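Putative cobalamin synthesis related protein (Corynebacterium diphtheriae, PDB 2NPN) binds S-adenosylmethionine and is probably a methyltransferase, a precorrin-6A synthase, of adenosylcobalamin biosynthesis. Local coordinates at residues M202-F207 with Q232-E237; I142-V147 with M242-L247; A191-A196 with G218-I223. All coordinates share one frame; numbering follows the deposited sequence. Where two conformers were deposited one is given.

Contact 1: M202-F207 with Q232-E237; sequences MWWGAF and QQLRTE. With SAM (S-adenosylmethionine), chain C.
L234 of helix 220-238 meets the rings of W204 and F207 where that helix packs against strand 200-206, an alpha-on-beta layer of the mixed sheet in this tetrapyrrole methylase fold. Followed outward, the leucine divides its contacts between the two aromatics. Its CB lies at the edge of the phenyl ring of F207, near the ring plane, 4.2 Å from CE2. CG stands anti to the carbonyl carbon (chi1 -65°), which places CD1 4.2 Å from CH2 of W204, again at a ring edge. Both contacts are ordinary van der Waals approaches between apolar carbons, and a branched aliphatic side chain suits a place between two ring edges.

W204 comes from the opposite direction. With CG anti to the backbone N, its indole extends from the strand to the helix, where V227 and L230 also pack on it. One ring face is approached by A206 N, 4.1 Å above the plane and offset toward the rim. Tryptophan suits the position because its large apolar surface fills the layer while its single polar atom remains satisfied: NE1 donates to D243 OD2 on the neighbouring strand 243-249.

F207 follows the last strand residue, A206, and its phi of 55° takes the backbone out of the strand conformation. The ring turns an edge to the helix and also meets W240 edge-to-face, whereas the backbone borders the S-adenosylmethionine pocket. G205 O approaches adenine C2 of the ligand at 3.8 Å, and F207 N lies 3.4 Å from adenine N1.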
loop_
_atom_site.group_PDB
_atom_site.type_symbol
_atom_site.label_atom_id
_atom_site.label_comp_id
_atom_site.label_asym_id
_atom_site.label_seq_id
_atom_site.Cartn_x
_atom_site.Cartn_y
_atom_site.Cartn_z
HETATM N N MSE A 202 15.754 -14.397 -6.033
HETATM C CA MSE A 202 14.903 -13.229 -5.804
HETATM C C MSE A 202 14.079 -12.882 -7.046
HETATM O O MSE A 202 14.581 -12.903 -8.186
HETATM C CB MSE A 202 15.759 -12.002 -5.413
HETATM C CG MSE A 202 14.920 -10.750 -5.189
HETATM SE SE MSE A 202 15.933 -9.225 -4.434
HETATM C CE MSE A 202 17.300 -9.036 -5.792
ATOM N N TRP A 203 12.791 -12.579 -6.796
ATOM C CA TRP A 203 11.945 -11.888 -7.733
ATOM C C TRP A 203 11.637 -10.498 -7.190
ATOM O O TRP A 203 11.127 -10.368 -6.088
ATOM C CB TRP A 203 10.653 -12.627 -7.948
ATOM C CG TRP A 203 10.796 -13.987 -8.591
ATOM C CD1 TRP A 203 10.700 -14.301 -9.916
ATOM C CD2 TRP A 203 10.995 -15.227 -7.904
ATOM N NE1 TRP A 203 10.839 -15.667 -10.099
ATOM C CE2 TRP A 203 11.001 -16.252 -8.879
ATOM C CE3 TRP A 203 11.161 -15.573 -6.550
ATOM C CZ2 TRP A 203 11.141 -17.608 -8.527
ATOM C CZ3 TRP A 203 11.292 -16.922 -6.222
ATOM C CH2 TRP A 203 11.292 -17.912 -7.205
ATOM N N TRP A 204 11.989 -9.471 -7.964
ATOM C CA TRP A 204 11.957 -8.081 -7.517
ATOM C C TRP A 204 11.118 -7.256 -8.468
ATOM O O TRP A 204 11.045 -7.511 -9.684
ATOM C CB TRP A 204 13.392 -7.561 -7.408
ATOM C CG TRP A 204 13.590 -6.191 -6.972
ATOM C CD1 TRP A 204 13.810 -5.759 -5.687
ATOM C CD2 TRP A 204 13.661 -5.010 -7.803
ATOM N NE1 TRP A 204 13.996 -4.398 -5.671
ATOM C CE2 TRP A 204 13.903 -3.909 -6.947
ATOM C CE3 TRP A 204 13.527 -4.771 -9.183
ATOM C CZ2 TRP A 204 14.080 -2.606 -7.436
ATOM C CZ3 TRP A 204 13.655 -3.475 -9.645
ATOM C CH2 TRP A 204 13.934 -2.410 -8.776
ATOM N N GLY A 205 10.457 -6.229 -7.924
ATOM C CA GLY A 205 9.791 -5.286 -8.764
ATOM C C GLY A 205 9.617 -3.939 -8.115
ATOM O O GLY A 205 9.395 -3.844 -6.910
ATOM N N ALA A 206 9.667 -2.908 -8.955
ATOM C CA ALA A 206 9.445 -1.536 -8.535
ATOM C C ALA A 206 8.398 -0.897 -9.409
ATOM O O ALA A 206 8.249 -1.243 -10.570
ATOM C CB ALA A 206 10.736 -0.739 -8.562
ATOM N N PHE A 207 7.629 0.018 -8.815
ATOM C CA PHE A 207 6.578 0.740 -9.528
ATOM C C PHE A 207 5.627 -0.260 -10.190
ATOM O O PHE A 207 5.149 -0.042 -11.312
ATOM C CB PHE A 207 7.203 1.689 -10.570
ATOM C CG PHE A 207 8.294 2.586 -10.013
ATOM C CD1 PHE A 207 7.985 3.566 -9.063
ATOM C CD2 PHE A 207 9.583 2.478 -10.454
ATOM C CE1 PHE A 207 8.953 4.422 -8.556
ATOM C CE2 PHE A 207 10.596 3.342 -9.947
ATOM C CZ PHE A 207 10.263 4.292 -8.997
ATOM N N GLN A 232 19.029 2.420 -6.773
ATOM C CA GLN A 232 19.556 3.761 -6.544
ATOM C C GLN A 232 19.366 4.658 -7.764
ATOM O O GLN A 232 18.997 5.820 -7.614
ATOM C CB GLN A 232 21.019 3.687 -6.120
ATOM C CG GLN A 232 21.168 3.310 -4.659
ATOM C CD GLN A 232 22.527 2.717 -4.337
ATOM O OE1 GLN A 232 22.843 1.600 -4.755
ATOM N NE2 GLN A 232 23.335 3.456 -3.588
ATOM N N GLN A 233 19.642 4.123 -8.961
ATOM C CA GLN A 233 19.468 4.836 -10.225
ATOM C C GLN A 233 18.012 5.335 -10.336
ATOM O O GLN A 233 17.759 6.526 -10.572
ATOM C CB GLN A 233 19.844 3.926 -11.420
ATOM C CG GLN A 233 21.365 3.541 -11.505
ATOM C CD GLN A 233 21.733 2.337 -12.438
ATOM O OE1 GLN A 233 20.871 1.658 -13.036
ATOM N NE2 GLN A 233 23.053 2.103 -12.583
ATOM N N LEU A 234 17.064 4.431 -10.081
ATOM C CA LEU A 234 15.647 4.764 -10.167
ATOM C C LEU A 234 15.208 5.774 -9.112
ATOM O O LEU A 234 14.394 6.667 -9.420
ATOM C CB LEU A 234 14.796 3.512 -10.057
ATOM C CG LEU A 234 14.960 2.508 -11.211
ATOM C CD1 LEU A 234 14.284 1.180 -10.901
ATOM C CD2 LEU A 234 14.431 3.138 -12.493
ATOM N N ARG A 235 15.732 5.646 -7.889
ATOM C CA ARG A 235 15.388 6.577 -6.837
ATOM C C ARG A 235 15.886 7.996 -7.156
ATOM O O ARG A 235 15.199 8.998 -6.910
ATOM C CB ARG A 235 15.976 6.136 -5.514
ATOM C CG ARG A 235 15.433 6.946 -4.388
ATOM C CD ARG A 235 16.196 6.798 -3.142
ATOM N NE ARG A 235 15.994 5.502 -2.527
ATOM C CZ ARG A 235 16.889 4.518 -2.484
ATOM N NH1 ARG A 235 18.103 4.646 -3.029
ATOM N NH2 ARG A 235 16.562 3.386 -1.879
ATOM N N THR A 236 17.108 8.091 -7.668
ATOM C CA THR A 236 17.654 9.394 -8.032
ATOM C C THR A 236 16.796 10.047 -9.122
ATOM O O THR A 236 16.415 11.227 -9.028
ATOM C CB THR A 236 19.096 9.238 -8.496
ATOM O OG1 THR A 236 19.859 8.678 -7.417
ATOM C CG2 THR A 236 19.688 10.603 -8.912
ATOM N N GLU A 237 16.467 9.259 -10.137
ATOM C CA GLU A 237 15.660 9.709 -11.248
ATOM C C GLU A 237 14.255 10.183 -10.844
ATOM O O GLU A 237 13.839 11.299 -11.192
ATOM C CB GLU A 237 15.524 8.567 -12.242
ATOM C CG GLU A 237 14.789 8.955 -13.505
ATOM C CD GLU A 237 14.364 7.768 -14.338
ATOM O OE1 GLU A 237 14.906 6.662 -14.131
ATOM O OE2 GLU A 237 13.474 7.954 -15.197
HETATM N N SAM C . -1.428 -1.466 1.566
HETATM C CA SAM C . -0.342 -1.624 0.552
HETATM C C SAM C . -0.510 -2.902 -0.248
HETATM O O SAM C . 0.323 -3.169 -1.156
HETATM O OXT SAM C . -1.492 -3.638 -0.024
HETATM C CB SAM C . 1.039 -1.573 1.229
HETATM C CG SAM C . 1.391 -0.209 1.824
HETATM S SD SAM C . 3.070 -0.054 2.528
HETATM C CE SAM C . 2.868 1.631 3.174
HETATM C "C5'" SAM C . 4.200 0.434 1.179
HETATM C "C4'" SAM C . 5.068 -0.714 0.636
HETATM O "O4'" SAM C . 4.313 -1.475 -0.247
HETATM C "C3'" SAM C . 6.283 -0.281 -0.186
HETATM O "O3'" SAM C . 7.387 0.052 0.618
HETATM C "C2'" SAM C . 6.547 -1.470 -1.071
HETATM O "O2'" SAM C . 7.138 -2.508 -0.309
HETATM C "C1'" SAM C . 5.110 -1.834 -1.379
HETATM N N9 SAM C . 4.598 -1.184 -2.606
HETATM C C8 SAM C . 3.456 -0.403 -2.681
HETATM N N7 SAM C . 3.226 -0.041 -3.946
HETATM C C5 SAM C . 4.194 -0.627 -4.712
HETATM C C6 SAM C . 4.421 -0.659 -6.080
HETATM N N6 SAM C . 3.620 -0.004 -6.960
HETATM N N1 SAM C . 5.510 -1.375 -6.564
HETATM C C2 SAM C . 6.300 -2.102 -5.694
HETATM N N3 SAM C . 6.076 -2.080 -4.344
HETATM C C4 SAM C . 5.027 -1.378 -3.849
#

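Contact 2: I142-V147 with M242-L247; sequences ITAVQV and MDTYLL. With SAM (S-adenosylmethionine), chain C.
T244 and A144 face each other where the N-terminus of helix 144-152 meets strand 243-249 of the mixed sheet, and together they line the S-adenosylmethionine pocket of the tetrapyrrole methylase fold. Both side chains point across the contact. A144 CB comes within 3.7 Å of T244 OG1, and the same methyl carbon lies over one face of the ligand's adenine, 3.5 Å from C4. Alanine suits the place because a single methyl group can touch both strand and purine.

The two branches of T244 do different work. OG1, anti to the carbonyl carbon (chi1 -60°), turns to the ligand and donates a hydrogen bond to adenine N3; CG2 turns to the helix and meets V145 CG2 at 4.4 Å. Threonine thus offers a polar and an apolar arm from one CB. V145 also packs on V183 and M185 of strand 181-185, joining the helix to the sheet.

At the helix start, T143 is the N-cap: its OG1 accepts from Q146 N at 3.1 Å. The next residue, A144, directs its N-H almost straight at SAM O, 2.9 Å from N, with an angle of 175° at the hydrogen. The positive end of the helix dipole would probably favour that carboxylate.

M242, a selenomethionine here, bends at chi3 so that CE reaches adenine N7 at 3.5 Å over the opposite face, and A144 CB and M242 CE thus sandwich the purine. The carboxylate of D243 forms a salt bridge with K231. D243 also takes part through its backbone, its O accepting a hydrogen bond from ribose O2' at 2.8 Å.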
loop_
_atom_site.group_PDB
_atom_site.type_symbol
_atom_site.label_atom_id
_atom_site.label_comp_id
_atom_site.label_asym_id
_atom_site.label_seq_id
_atom_site.Cartn_x
_atom_site.Cartn_y
_atom_site.Cartn_z
ATOM N N ILE A 142 -6.197 -5.117 -4.457
ATOM C CA ILE A 142 -5.031 -5.871 -4.884
ATOM C C ILE A 142 -3.752 -5.284 -4.294
ATOM O O ILE A 142 -3.378 -4.145 -4.557
ATOM C CB ILE A 142 -4.947 -5.912 -6.423
ATOM C CG1 ILE A 142 -6.184 -6.588 -7.003
ATOM C CG2 ILE A 142 -3.704 -6.629 -6.871
ATOM C CD1 ILE A 142 -6.486 -7.978 -6.521
ATOM N N THR A 143 -3.011 -6.107 -3.577
ATOM C CA THR A 143 -1.790 -5.685 -2.910
ATOM C C THR A 143 -0.566 -5.692 -3.858
ATOM O O THR A 143 -0.561 -6.352 -4.893
ATOM C CB THR A 143 -1.450 -6.643 -1.723
ATOM O OG1 THR A 143 -1.063 -7.926 -2.242
ATOM C CG2 THR A 143 -2.600 -6.789 -0.693
ATOM N N ALA A 144 0.479 -4.963 -3.480
ATOM C CA ALA A 144 1.722 -4.960 -4.243
ATOM C C ALA A 144 2.304 -6.388 -4.354
ATOM O O ALA A 144 2.899 -6.776 -5.359
ATOM C CB ALA A 144 2.729 -3.998 -3.588
ATOM N N VAL A 145 2.153 -7.168 -3.282
ATOM C CA VAL A 145 2.610 -8.577 -3.282
ATOM C C VAL A 145 1.939 -9.381 -4.388
ATOM O O VAL A 145 2.568 -10.182 -5.099
ATOM C CB VAL A 145 2.310 -9.249 -1.910
ATOM C CG1 VAL A 145 2.794 -10.689 -1.895
ATOM C CG2 VAL A 145 2.920 -8.443 -0.746
ATOM N N GLN A 146 0.632 -9.214 -4.514
ATOM C CA GLN A 146 -0.110 -9.955 -5.561
ATOM C C GLN A 146 0.285 -9.506 -6.950
ATOM O O GLN A 146 0.309 -10.312 -7.897
ATOM C CB GLN A 146 -1.605 -9.755 -5.336
ATOM C CG GLN A 146 -2.134 -10.532 -4.190
ATOM C CD GLN A 146 -3.554 -10.084 -3.863
ATOM O OE1 GLN A 146 -4.524 -10.753 -4.223
ATOM N NE2 GLN A 146 -3.684 -8.962 -3.192
ATOM N N VAL A 147 0.582 -8.214 -7.118
ATOM C CA VAL A 147 1.045 -7.717 -8.431
ATOM C C VAL A 147 2.456 -8.280 -8.713
ATOM O O VAL A 147 2.728 -8.677 -9.828
ATOM C CB VAL A 147 0.983 -6.195 -8.548
ATOM C CG1 VAL A 147 1.397 -5.775 -9.942
ATOM C CG2 VAL A 147 -0.481 -5.700 -8.272
HETATM N N MSE A 242 9.413 2.604 -4.724
HETATM C CA MSE A 242 8.812 1.581 -3.880
HETATM C C MSE A 242 9.028 0.267 -4.590
HETATM O O MSE A 242 8.697 0.152 -5.772
HETATM C CB MSE A 242 7.329 1.807 -3.646
HETATM C CG MSE A 242 7.036 2.968 -2.708
HETATM SE SE MSE A 242 5.160 3.108 -2.249
HETATM C CE MSE A 242 4.439 3.246 -4.048
ATOM N N ASP A 243 9.647 -0.663 -3.879
ATOM C CA ASP A 243 9.907 -1.997 -4.385
ATOM C C ASP A 243 9.312 -3.044 -3.446
ATOM O O ASP A 243 9.145 -2.802 -2.228
ATOM C CB ASP A 243 11.400 -2.294 -4.662
ATOM C CG ASP A 243 12.321 -2.241 -3.385
ATOM O OD1 ASP A 243 11.924 -1.636 -2.362
ATOM O OD2 ASP A 243 13.486 -2.752 -3.420
ATOM N N THR A 244 9.075 -4.231 -4.007
ATOM C CA THR A 244 8.652 -5.392 -3.213
ATOM C C THR A 244 9.416 -6.557 -3.832
ATOM O O THR A 244 9.655 -6.584 -5.053
ATOM C CB THR A 244 7.104 -5.624 -3.330
ATOM O OG1 THR A 244 6.369 -4.479 -2.859
ATOM C CG2 THR A 244 6.612 -6.833 -2.490
ATOM N N TYR A 245 9.828 -7.512 -3.008
ATOM C CA TYR A 245 10.561 -8.654 -3.555
ATOM C C TYR A 245 10.238 -9.910 -2.754
ATOM O O TYR A 245 9.823 -9.837 -1.612
ATOM C CB TYR A 245 12.047 -8.376 -3.667
ATOM C CG TYR A 245 12.765 -7.932 -2.399
ATOM C CD1 TYR A 245 13.485 -8.847 -1.621
ATOM C CD2 TYR A 245 12.837 -6.582 -2.022
ATOM C CE1 TYR A 245 14.188 -8.450 -0.460
ATOM C CE2 TYR A 245 13.541 -6.204 -0.898
ATOM C CZ TYR A 245 14.234 -7.140 -0.121
ATOM O OH TYR A 245 14.988 -6.707 0.989
ATOM N N LEU A 246 10.495 -11.057 -3.384
ATOM C CA LEU A 246 10.273 -12.361 -2.774
ATOM C C LEU A 246 11.615 -13.087 -2.830
ATOM O O LEU A 246 12.243 -13.097 -3.886
ATOM C CB LEU A 246 9.201 -13.164 -3.525
ATOM C CG LEU A 246 8.755 -14.456 -2.854
ATOM C CD1 LEU A 246 7.253 -14.766 -3.271
ATOM C CD2 LEU A 246 9.686 -15.591 -3.141
ATOM N N LEU A 247 12.081 -13.587 -1.702
ATOM C CA LEU A 247 13.316 -14.398 -1.595
ATOM C C LEU A 247 12.882 -15.814 -1.317
ATOM O O LEU A 247 12.003 -16.086 -0.510
ATOM C CB LEU A 247 14.166 -13.907 -0.426
ATOM C CG LEU A 247 14.695 -12.467 -0.505
ATOM C CD1 LEU A 247 15.560 -12.126 0.783
ATOM C CD2 LEU A 247 15.446 -12.225 -1.735
HETATM N N SAM C . -1.428 -1.466 1.566
HETATM C CA SAM C . -0.342 -1.624 0.552
HETATM C C SAM C . -0.510 -2.902 -0.248
HETATM O O SAM C . 0.323 -3.169 -1.156
HETATM O OXT SAM C . -1.492 -3.638 -0.024
HETATM C CB SAM C . 1.039 -1.573 1.229
HETATM C CG SAM C . 1.391 -0.209 1.824
HETATM S SD SAM C . 3.070 -0.054 2.528
HETATM C CE SAM C . 2.868 1.631 3.174
HETATM C "C5'" SAM C . 4.200 0.434 1.179
HETATM C "C4'" SAM C . 5.068 -0.714 0.636
HETATM O "O4'" SAM C . 4.313 -1.475 -0.247
HETATM C "C3'" SAM C . 6.283 -0.281 -0.186
HETATM O "O3'" SAM C . 7.387 0.052 0.618
HETATM C "C2'" SAM C . 6.547 -1.470 -1.071
HETATM O "O2'" SAM C . 7.138 -2.508 -0.309
HETATM C "C1'" SAM C . 5.110 -1.834 -1.379
HETATM N N9 SAM C . 4.598 -1.184 -2.606
HETATM C C8 SAM C . 3.456 -0.403 -2.681
HETATM N N7 SAM C . 3.226 -0.041 -3.946
HETATM C C5 SAM C . 4.194 -0.627 -4.712
HETATM C C6 SAM C . 4.421 -0.659 -6.080
HETATM N N6 SAM C . 3.620 -0.004 -6.960
HETATM N N1 SAM C . 5.510 -1.375 -6.564
HETATM C C2 SAM C . 6.300 -2.102 -5.694
HETATM N N3 SAM C . 6.076 -2.080 -4.344
HETATM C C4 SAM C . 5.027 -1.378 -3.849
#

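Contact 3: A191-A196 with G218-I223; sequences AWQDVA and GYVHEI. With MG (magnesium ion), chain B.
V220 sets its CG1 methyl against W192, Q193 and A196, joining the first turn of helix 220-238 to the short, weakly bonded helix 192-195. On the buried side, with CG1 anti to the backbone N (chi1 174°), this methyl reaches CD1 at the edge of the W192 indole, 3.9 Å away. M202 of strand 200-206 also touches this valine.

The other side is a partly exposed rim made by A196 and Q193, yet the tightest approach lies there: the A196 CB methyl is only 3.4 Å from V220 CG1, closer than usual for two carbons. Alanine suits this spot because a small side chain lets the backbones approach, with the CA atoms of A196 and V220 6.3 Å apart. Q193 folds back at chi2, bringing its OE1 to 3.5 Å from V220 CG1, a polar atom against a methyl. Y219, the N-cap residue, sends its hydroxyl OH to a magnesium ion at 2.2 Å, with L250 O as another ligand.

Cohesion across the two segments is therefore mainly apolar and shape-dependent, while W192 NE1 spends its polarity on G224 O, farther along the helix.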
loop_
_atom_site.group_PDB
_atom_site.type_symbol
_atom_site.label_atom_id
_atom_site.label_comp_id
_atom_site.label_asym_id
_atom_site.label_seq_id
_atom_site.Cartn_x
_atom_site.Cartn_y
_atom_site.Cartn_z
ATOM N N ALA A 191 18.234 -5.018 1.487
ATOM C CA ALA A 191 18.425 -6.012 2.538
ATOM C C ALA A 191 18.695 -7.431 2.017
ATOM O O ALA A 191 19.256 -8.263 2.745
ATOM C CB ALA A 191 17.229 -5.961 3.556
ATOM N N TRP A 192 18.336 -7.709 0.763
ATOM C CA TRP A 192 18.676 -8.968 0.127
ATOM C C TRP A 192 20.188 -9.246 0.162
ATOM O O TRP A 192 20.608 -10.397 0.199
ATOM C CB TRP A 192 18.180 -9.049 -1.314
ATOM C CG TRP A 192 18.670 -7.964 -2.268
ATOM C CD1 TRP A 192 19.818 -7.987 -2.986
ATOM C CD2 TRP A 192 18.012 -6.748 -2.598
ATOM N NE1 TRP A 192 19.901 -6.867 -3.752
ATOM C CE2 TRP A 192 18.799 -6.094 -3.550
ATOM C CE3 TRP A 192 16.816 -6.159 -2.198
ATOM C CZ2 TRP A 192 18.432 -4.870 -4.093
ATOM C CZ3 TRP A 192 16.444 -4.967 -2.756
ATOM C CH2 TRP A 192 17.263 -4.326 -3.683
ATOM N N GLN A 193 20.984 -8.198 0.080
ATOM C CA GLN A 193 22.435 -8.407 0.028
ATOM C C GLN A 193 22.955 -8.993 1.331
ATOM O O GLN A 193 23.985 -9.717 1.347
ATOM C CB GLN A 193 23.113 -7.074 -0.307
ATOM C CG GLN A 193 22.882 -6.582 -1.746
ATOM C CD GLN A 193 23.601 -7.441 -2.789
ATOM O OE1 GLN A 193 23.203 -8.567 -3.046
ATOM N NE2 GLN A 193 24.698 -6.912 -3.371
ATOM N N ASP A 194 22.265 -8.700 2.429
ATOM C CA ASP A 194 22.714 -9.043 3.770
ATOM C C ASP A 194 22.354 -10.467 4.201
ATOM O O ASP A 194 22.963 -10.994 5.137
ATOM C CB ASP A 194 22.116 -8.041 4.769
ATOM C CG ASP A 194 22.388 -6.573 4.379
ATOM O OD1 ASP A 194 23.527 -6.247 3.984
ATOM O OD2 ASP A 194 21.447 -5.758 4.474
ATOM N N VAL A 195 21.387 -11.088 3.541
ATOM C CA VAL A 195 20.881 -12.381 4.000
ATOM C C VAL A 195 21.020 -13.522 2.993
ATOM O O VAL A 195 20.726 -14.665 3.304
ATOM C CB VAL A 195 19.407 -12.289 4.408
ATOM C CG1 VAL A 195 19.265 -11.281 5.549
ATOM C CG2 VAL A 195 18.510 -11.871 3.242
ATOM N N ALA A 196 21.435 -13.196 1.781
ATOM C CA ALA A 196 21.544 -14.219 0.728
ATOM C C ALA A 196 22.628 -15.253 0.983
ATOM O O ALA A 196 23.680 -14.970 1.560
ATOM C CB ALA A 196 21.754 -13.542 -0.624
ATOM N N GLY A 218 16.438 -13.444 -10.436
ATOM C CA GLY A 218 17.621 -14.244 -10.508
ATOM C C GLY A 218 18.220 -14.580 -9.165
ATOM O O GLY A 218 17.729 -14.131 -8.127
ATOM N N TYR A 219 19.283 -15.379 -9.162
ATOM C CA TYR A 219 19.957 -15.633 -7.900
ATOM C C TYR A 219 20.561 -14.361 -7.352
ATOM O O TYR A 219 21.174 -13.590 -8.103
ATOM C CB TYR A 219 21.044 -16.712 -8.054
ATOM C CG TYR A 219 20.441 -18.097 -8.145
ATOM C CD1 TYR A 219 20.142 -18.815 -6.992
ATOM C CD2 TYR A 219 20.112 -18.665 -9.388
ATOM C CE1 TYR A 219 19.551 -20.058 -7.055
ATOM C CE2 TYR A 219 19.526 -19.925 -9.471
ATOM C CZ TYR A 219 19.233 -20.610 -8.317
ATOM O OH TYR A 219 18.637 -21.843 -8.357
ATOM N N VAL A 220 20.478 -14.170 -6.050
ATOM C CA VAL A 220 21.054 -12.954 -5.450
ATOM C C VAL A 220 22.583 -12.883 -5.712
ATOM O O VAL A 220 23.121 -11.772 -5.948
ATOM C CB VAL A 220 20.681 -12.784 -3.942
ATOM C CG1 VAL A 220 21.433 -11.562 -3.328
ATOM C CG2 VAL A 220 19.147 -12.690 -3.772
ATOM N N HIS A 221 23.197 -14.093 -5.734
ATOM C CA HIS A 221 24.634 -14.323 -6.097
ATOM C C HIS A 221 24.976 -13.565 -7.361
ATOM O O HIS A 221 25.998 -12.821 -7.410
ATOM C CB HIS A 221 25.123 -15.845 -6.080
ATOM C CG HIS A 221 24.547 -16.802 -7.119
ATOM N ND1 HIS A 221 23.957 -18.004 -6.762
ATOM C CD2 HIS A 221 24.644 -16.844 -8.475
ATOM C CE1 HIS A 221 23.592 -18.666 -7.837
ATOM N NE2 HIS A 221 24.016 -18.000 -8.898
ATOM N N GLU A 222 24.069 -13.677 -8.323
ATOM C CA GLU A 222 24.235 -13.149 -9.688
ATOM C C GLU A 222 23.782 -11.698 -9.882
ATOM O O GLU A 222 24.464 -10.919 -10.584
ATOM C CB GLU A 222 23.446 -13.942 -10.738
ATOM C CG GLU A 222 23.518 -13.202 -12.130
ATOM C CD GLU A 222 22.933 -13.916 -13.324
ATOM O OE1 GLU A 222 21.816 -14.497 -13.227
ATOM O OE2 GLU A 222 23.582 -13.856 -14.400
ATOM N N ILE A 223 22.598 -11.370 -9.364
ATOM C CA ILE A 223 21.928 -10.070 -9.668
ATOM C C ILE A 223 21.848 -9.080 -8.518
ATOM O O ILE A 223 21.412 -7.951 -8.716
ATOM C CB ILE A 223 20.453 -10.240 -10.204
ATOM C CG1 ILE A 223 19.473 -10.709 -9.108
ATOM C CG2 ILE A 223 20.395 -11.126 -11.414
ATOM C CD1 ILE A 223 18.019 -10.495 -9.494
HETATM MG MG MG B . 18.840 -23.444 -6.805
#

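All three contacts gather around the mixed sheet. Contacts 1 and 2 have centres about 12 Å apart and share its neighbouring strands 200-206 and 243-249; the centre of contact 3 lies about 15 Å from that of contact 1 and 17 Å from that of contact 2. Helix 220-238 gives its first turn to contact 3 and a later part to contact 1. Along the chain, the segments of contacts 1 and 3 alternate, and all of these fall between the two halves of contact 2. Contacts 1 and 2 both touch S-adenosylmethionine, whereas contact 3 joins helices farther out. W192 packs against W204, M202 and Y245, connecting this outer region to the strands that border S-adenosylmethionine.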